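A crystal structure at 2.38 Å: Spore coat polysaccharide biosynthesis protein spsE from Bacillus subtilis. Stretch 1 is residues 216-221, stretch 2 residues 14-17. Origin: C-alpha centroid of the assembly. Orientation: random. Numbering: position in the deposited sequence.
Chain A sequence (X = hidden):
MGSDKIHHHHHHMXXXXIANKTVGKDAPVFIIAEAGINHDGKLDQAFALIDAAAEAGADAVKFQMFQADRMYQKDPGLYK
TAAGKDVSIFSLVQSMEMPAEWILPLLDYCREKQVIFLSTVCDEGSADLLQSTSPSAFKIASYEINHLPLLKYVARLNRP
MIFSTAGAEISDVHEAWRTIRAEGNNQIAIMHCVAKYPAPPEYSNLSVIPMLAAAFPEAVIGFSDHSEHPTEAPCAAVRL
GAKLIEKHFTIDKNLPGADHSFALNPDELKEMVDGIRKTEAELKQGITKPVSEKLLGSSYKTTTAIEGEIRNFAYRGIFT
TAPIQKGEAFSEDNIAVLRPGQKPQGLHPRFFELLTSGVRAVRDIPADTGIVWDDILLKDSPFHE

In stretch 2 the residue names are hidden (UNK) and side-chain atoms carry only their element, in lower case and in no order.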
ATOM      1  N   PHE A 216       9.452  11.515  11.331  1.00 57.95           N
ATOM      2  CA  PHE A 216       8.417  12.235  10.571  1.00 56.04           C
ATOM      3  C   PHE A 216       7.291  12.692  11.492  1.00 58.29           C
ATOM      4  O   PHE A 216       6.172  12.156  11.419  1.00 55.29           O
ATOM      5  CB  PHE A 216       7.828  11.315   9.483  1.00 56.20           C
ATOM      6  CG  PHE A 216       8.859  10.790   8.533  1.00 55.04           C
ATOM      7  CD1 PHE A 216       9.304  11.573   7.464  1.00 56.78           C
ATOM      8  CD2 PHE A 216       9.420   9.527   8.723  1.00 53.90           C
ATOM      9  CE1 PHE A 216      10.299  11.115   6.599  1.00 56.59           C
ATOM     10  CE2 PHE A 216      10.415   9.055   7.851  1.00 45.95           C
ATOM     11  CZ  PHE A 216      10.859   9.863   6.802  1.00 56.31           C
ATOM     12  N   PRO A 217       7.538  13.696  12.327  1.00 57.34           N
ATOM     13  CA  PRO A 217       6.617  13.992  13.399  1.00 59.77           C
ATOM     14  C   PRO A 217       5.320  14.624  12.898  1.00 60.91           C
ATOM     15  O   PRO A 217       4.388  14.785  13.676  1.00 64.25           O
ATOM     16  CB  PRO A 217       7.425  14.947  14.306  1.00 56.37           C
ATOM     17  CG  PRO A 217       8.256  15.694  13.367  1.00 58.08           C
ATOM     18  CD  PRO A 217       8.626  14.683  12.274  1.00 58.34           C
ATOM     19  N   GLU A 218       5.235  14.957  11.616  1.00 63.68           N
ATOM     20  CA  GLU A 218       3.943  15.393  11.055  1.00 66.06           C
ATOM     21  C   GLU A 218       3.181  14.285  10.313  1.00 66.93           C
ATOM     22  O   GLU A 218       2.082  14.520   9.798  1.00 70.23           O
ATOM     23  CB  GLU A 218       4.123  16.601  10.132  1.00 64.97           C
ATOM     24  CG  GLU A 218       4.214  17.940  10.852  1.00 74.58           C
ATOM     25  CD  GLU A 218       4.674  19.042   9.915  1.00 90.28           C
ATOM     26  OE1 GLU A 218       3.818  19.623   9.192  1.00 88.03           O
ATOM     27  OE2 GLU A 218       5.904  19.309   9.883  1.00 94.37           O
ATOM     28  N   ALA A 219       3.775  13.097  10.210  1.00 64.04           N
ATOM     29  CA  ALA A 219       3.100  11.953   9.618  1.00 59.02           C
ATOM     30  C   ALA A 219       2.448  11.201  10.769  1.00 58.74           C
ATOM     31  O   ALA A 219       2.881  11.356  11.934  1.00 57.18           O
ATOM     32  CB  ALA A 219       4.073  11.083   8.899  1.00 56.79           C
ATOM     33  N   VAL A 220       1.375  10.454  10.456  1.00 53.58           N
ATOM     34  CA  VAL A 220       0.782   9.490  11.376  1.00 51.21           C
ATOM     35  C   VAL A 220       1.336   8.133  10.995  1.00 51.06           C
ATOM     36  O   VAL A 220       1.316   7.785   9.822  1.00 53.83           O
ATOM     37  CB  VAL A 220      -0.779   9.410  11.249  1.00 52.15           C
ATOM     38  CG1 VAL A 220      -1.315   8.497  12.336  1.00 44.59           C
ATOM     39  CG2 VAL A 220      -1.408  10.793  11.339  1.00 47.49           C
ATOM     40  N   ILE A 221       1.777   7.348  11.971  1.00 54.08           N
ATOM     41  CA  ILE A 221       2.469   6.070  11.697  1.00 57.17           C
ATOM     42  C   ILE A 221       1.590   4.873  12.064  1.00 53.41           C
ATOM     43  O   ILE A 221       1.047   4.821  13.165  1.00 48.61           O
ATOM     44  CB  ILE A 221       3.832   5.987  12.485  1.00 58.38           C
ATOM     45  CG1 ILE A 221       4.732   7.193  12.192  1.00 61.13           C
ATOM     46  CG2 ILE A 221       4.630   4.727  12.119  1.00 62.98           C
ATOM     47  CD1 ILE A 221       5.427   7.120  10.905  1.00 46.68           C
ATOM     48  N   UNK A  14       0.163  15.840  14.577  1.00 74.70           N
ATOM     49  CA  UNK A  14      -0.130  14.991  13.382  1.00 74.29           C
ATOM     50  C   UNK A  14      -1.475  14.258  13.524  1.00 72.92           C
ATOM     51  O   UNK A  14      -1.595  13.264  14.267  1.00 70.94           O
ATOM     52  c   UNK A  14       0.995  14.005  13.136  1.00 74.66           C
ATOM     53  N   UNK A  15      -2.470  14.777  12.805  1.00 71.65           N
ATOM     54  CA  UNK A  15      -3.840  14.250  12.796  1.00 70.99           C
ATOM     55  C   UNK A  15      -4.541  14.644  11.489  1.00 71.43           C
ATOM     56  O   UNK A  15      -4.177  15.655  10.879  1.00 71.93           O
ATOM     57  c   UNK A  15      -4.621  14.765  13.996  1.00 68.80           C
ATOM     58  N   UNK A  16      -5.520  13.838  11.058  1.00 69.52           N
ATOM     59  CA  UNK A  16      -6.379  14.161   9.916  1.00 66.96           C
ATOM     60  C   UNK A  16      -7.677  13.337   9.900  1.00 68.00           C
ATOM     61  O   UNK A  16      -7.896  12.507  10.784  1.00 71.43           O
ATOM     62  c   UNK A  16      -3.083  11.215   8.323  1.00 51.94           C
ATOM     63  c   UNK A  16      -3.676  12.461   8.621  1.00 54.81           C
ATOM     64  c   UNK A  16      -5.011  12.723   8.288  1.00 60.41           C
ATOM     65  c   UNK A  16      -5.732  11.739   7.639  1.00 48.16           C
ATOM     66  c   UNK A  16      -5.636  14.072   8.576  1.00 63.89           C
ATOM     67  c   UNK A  16      -5.171  10.494   7.328  1.00 50.49           C
ATOM     68  c   UNK A  16      -3.822  10.223   7.686  1.00 64.94           C
ATOM     69  N   UNK A  17      -8.535  13.576   8.915  1.00 63.62           N
ATOM     70  CA  UNK A  17      -9.841  12.917   8.861  1.00 61.26           C
ATOM     71  C   UNK A  17      -9.906  11.882   7.739  1.00 58.17           C
ATOM     72  O   UNK A  17      -9.731  12.240   6.577  1.00 59.69           O
ATOM     73  c   UNK A  17     -11.640  14.374  10.937  1.00 78.60           C
ATOM     74  c   UNK A  17     -10.942  13.956   8.593  1.00 59.63           C
ATOM     75  n   UNK A  17     -12.922  13.972  10.973  1.00 76.88           N
ATOM     76  o   UNK A  17     -10.858  14.245  11.892  1.00 82.94           O
ATOM     77  c   UNK A  17     -11.154  14.987   9.648  1.00 62.35           C
TER

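Position 14 carries one side-chain atom, a carbon bonded to CA, with no branch and no heteroatom. Its CA-to-CB bond points toward stretch 1, and the carbon sits among three successive carbonyl oxygens: CB lies 3.5 Å from Pro217 O, 3.5 Å from Glu218 O and 3.5 Å from Ala219 O. A lone CB defines alanine, so the residue is Ala14. Because a methyl carbon donates no conventional hydrogen bond, these approaches are packing contacts. The backbones also come near here, with Glu218 CA 4.7 Å from Ala14 CA.

Position 15 again has a single side-chain carbon, but its CA-to-CB bond points away from stretch 1, and CB stays 5.8 Å from Val220 CG2, the nearest atom of stretch 1. The residue is Ala15. What contact it makes comes through its backbone, where Ala15 N lies 4.4 Å from Val220 CG2.

Position 16 has seven side-chain carbons: one bonded to CA, followed by a closed ring of six. Although the CA-to-CB bond points sideways, the end of the side chain comes nearer to stretch 1: one ring carbon lies 3.5 Å from Val220 CG2, and the methyl meets the ring obliquely. No oxygen is attached to the ring, which excludes tyrosine, and the residue is Phe16, the touching carbon being CE2. Its chi1 of 58° is the p rotamer and chi2 is 89°.

Position 17 shows three side-chain carbons in an unbranched run, the third bearing one oxygen and one nitrogen. The side chain touches nothing on stretch 1, its oxygen being nearest at 10.1 Å from Val220 CG2. That is a terminal amide on a chain one methylene longer than asparagine's, hence Gln17. Chi1 of -64° and chi2 of -65° are both m; OE1 is hydrogen-bonded elsewhere in the structure.

The contact is small, burying 202 Å² over both sides, and no hydrogen bond crosses it. On stretch 1, a type I turn runs from Phe216 to Ala219, closed by Ala219 N donating to Phe216 O at 2.8 Å, and the contact begins at Pro217. The carbonyls of Pro217, Glu218 and Ala219 all approach Ala14 CB, whereas the side chains of these residues make no contact with stretch 2. Beyond the turn, Val220 points its CA-to-CB bond toward stretch 2, and with chi1 at -174° (t) its CG2 lies 3.8 Å from Ala14 O and 4.4 Å from Ala14 CB, besides touching the Phe16 ring. Backbone carbonyls around one methyl, and one valine methyl against an aromatic ring, thus bring together residues at least 203 positions apart in sequence.

Stretch 2, residues 14-17: AAFQ
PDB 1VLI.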